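Local coordinates for flagellar biosynthetic protein flhB (Aquifex aeolicus, PDB 3B1S) that probably serves, through its cytoplasmic C-terminal domain, the flagellar type III export apparatus and helps the rod of the basal body to form, at residues Leu8-Asn11 with Ala17-Val20. Numbering follows the deposited sequence.
Sequences LKYN and APVV
Tyr-10 and Pro-18 lie side by side and point the same way at the loop end of a beta hairpin, where strands 4-9 and 19-25 run into the loop that links them. The tyrosine has CG anti to its backbone N (chi1 174°), which swings the ring across to the other chain segment: CD2 stands 3.7 Å from Pro-18 CD, and the carbonyl carbon of Ala-17 meets the ring at its edge, 3.5 Å from CD2. A proline suits this place because its closed ring offers a compact apolar surface both to the tyrosine and to Val-71 and Ile-75 of helix 68-84. Tyr-10 also rests on Ile-75, and an alanine here would probably leave the Pro-18 ring and that helix without their aromatic neighbour, opening a gap beside Pro-18 at the loop end.

Further in, Lys-9 and Val-19 form an antiparallel hydrogen-bonded pair. Lys-9 N gives a nearly straight bond of 2.9 Å (167°) to Val-19 O, and Val-19 N returns one to Lys-9 O, also 2.9 Å and more bent. Their side chains share one face of the sheet; the lysine's extended chain leads its ammonium away from the valine, as befits a partly exposed position. Leu-8 and Val-20, a non-hydrogen-bonded pair, turn to the other face, which is buried, with Val-20 packed on Val-57 and Ile-63. Leu-8 also pairs with a strand of another protein chain, continuing the sheet across the interface. The branched end of the leucine suits it to two neighbours at once: CD1 reaches Pro-18 CB at 4.2 Å, while CD2 sits 3.9 Å from Val-20 CG2 and closer still, 3.6 Å, to Val-20 CA.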
ATOM      1  N   LEU D   8       1.376   0.964  -3.130  1.00 69.23           N
ATOM      2  CA  LEU D   8       1.999   2.167  -3.663  1.00 69.87           C
ATOM      3  C   LEU D   8       1.698   2.293  -5.128  1.00 71.04           C
ATOM      4  O   LEU D   8       1.719   1.305  -5.849  1.00 70.80           O
ATOM      5  CB  LEU D   8       3.509   2.181  -3.406  1.00 68.98           C
ATOM      6  CG  LEU D   8       3.973   2.178  -1.930  1.00 68.69           C
ATOM      7  CD1 LEU D   8       5.500   2.246  -1.801  1.00 68.76           C
ATOM      8  CD2 LEU D   8       3.363   3.277  -1.092  1.00 66.08           C
ATOM      9  N   LYS D   9       1.372   3.506  -5.554  1.00 73.01           N
ATOM     10  CA  LYS D   9       1.171   3.804  -6.958  1.00 76.12           C
ATOM     11  C   LYS D   9       2.242   4.770  -7.328  1.00 78.24           C
ATOM     12  O   LYS D   9       2.543   5.666  -6.560  1.00 79.06           O
ATOM     13  CB  LYS D   9      -0.178   4.458  -7.197  1.00 76.02           C
ATOM     14  CG  LYS D   9      -0.480   4.778  -8.644  1.00 78.21           C
ATOM     15  CD  LYS D   9      -1.508   5.918  -8.736  1.00 81.35           C
ATOM     16  CE  LYS D   9      -1.392   6.716 -10.042  1.00 82.74           C
ATOM     17  NZ  LYS D   9      -2.096   8.039  -9.896  1.00 84.13           N
ATOM     18  N   TYR D  10       2.852   4.567  -8.489  1.00 81.58           N
ATOM     19  CA  TYR D  10       3.963   5.399  -8.937  1.00 84.59           C
ATOM     20  C   TYR D  10       4.038   5.349 -10.447  1.00 86.66           C
ATOM     21  O   TYR D  10       4.282   4.288 -11.026  1.00 86.97           O
ATOM     22  CB  TYR D  10       5.257   4.926  -8.277  1.00 84.10           C
ATOM     23  CG  TYR D  10       6.494   5.628  -8.766  1.00 86.51           C
ATOM     24  CD1 TYR D  10       7.324   5.035  -9.707  1.00 89.75           C
ATOM     25  CD2 TYR D  10       6.853   6.878  -8.277  1.00 88.82           C
ATOM     26  CE1 TYR D  10       8.479   5.673 -10.156  1.00 91.52           C
ATOM     27  CE2 TYR D  10       8.000   7.526  -8.723  1.00 90.25           C
ATOM     28  CZ  TYR D  10       8.813   6.915  -9.660  1.00 90.96           C
ATOM     29  OH  TYR D  10       9.961   7.535 -10.106  1.00 91.24           O
ATOM     30  N   ASN D  11       3.827   6.515 -11.071  1.00 89.77           N
ATOM     31  CA  ASN D  11       4.112   6.674 -12.495  1.00 93.12           C
ATOM     32  C   ASN D  11       5.428   7.463 -12.620  1.00 95.41           C
ATOM     33  O   ASN D  11       5.681   8.372 -11.820  1.00 95.85           O
ATOM     34  CB  ASN D  11       2.952   7.336 -13.261  1.00 93.38           C
ATOM     35  CG  ASN D  11       3.113   7.249 -14.794  1.00 93.82           C
ATOM     36  OD1 ASN D  11       4.024   7.849 -15.368  1.00 94.63           O
ATOM     37  ND2 ASN D  11       2.215   6.517 -15.451  1.00 92.63           N
ATOM     38  N   ALA D  17       7.137  11.050  -6.578  1.00 89.03           N
ATOM     39  CA  ALA D  17       7.378   9.965  -5.652  1.00 86.36           C
ATOM     40  C   ALA D  17       6.154   9.025  -5.595  1.00 84.18           C
ATOM     41  O   ALA D  17       5.103   9.342  -6.166  1.00 83.60           O
ATOM     42  CB  ALA D  17       7.738  10.521  -4.263  1.00 86.23           C
ATOM     43  N   PRO D  18       6.309   7.848  -4.955  1.00 82.38           N
ATOM     44  CA  PRO D  18       5.200   6.915  -4.690  1.00 80.95           C
ATOM     45  C   PRO D  18       4.088   7.417  -3.719  1.00 79.53           C
ATOM     46  O   PRO D  18       4.365   7.830  -2.593  1.00 78.86           O
ATOM     47  CB  PRO D  18       5.923   5.707  -4.105  1.00 80.93           C
ATOM     48  CG  PRO D  18       7.315   5.800  -4.676  1.00 81.07           C
ATOM     49  CD  PRO D  18       7.619   7.217  -4.686  1.00 81.86           C
ATOM     50  N   VAL D  19       2.850   7.371  -4.202  1.00 77.90           N
ATOM     51  CA  VAL D  19       1.635   7.641  -3.447  1.00 77.18           C
ATOM     52  C   VAL D  19       1.201   6.368  -2.705  1.00 76.35           C
ATOM     53  O   VAL D  19       1.078   5.316  -3.309  1.00 76.07           O
ATOM     54  CB  VAL D  19       0.466   8.016  -4.424  1.00 77.47           C
ATOM     55  CG1 VAL D  19      -0.737   8.567  -3.684  1.00 77.15           C
ATOM     56  CG2 VAL D  19       0.916   9.015  -5.453  1.00 77.90           C
ATOM     57  N   VAL D  20       0.936   6.461  -1.409  1.00 75.39           N
ATOM     58  CA  VAL D  20       0.378   5.327  -0.681  1.00 74.14           C
ATOM     59  C   VAL D  20      -1.094   5.197  -0.998  1.00 73.64           C
ATOM     60  O   VAL D  20      -1.868   6.021  -0.575  1.00 73.44           O
ATOM     61  CB  VAL D  20       0.465   5.539   0.831  1.00 74.14           C
ATOM     62  CG1 VAL D  20       0.109   4.257   1.562  1.00 73.46           C
ATOM     63  CG2 VAL D  20       1.835   6.060   1.237  1.00 73.39           C
TER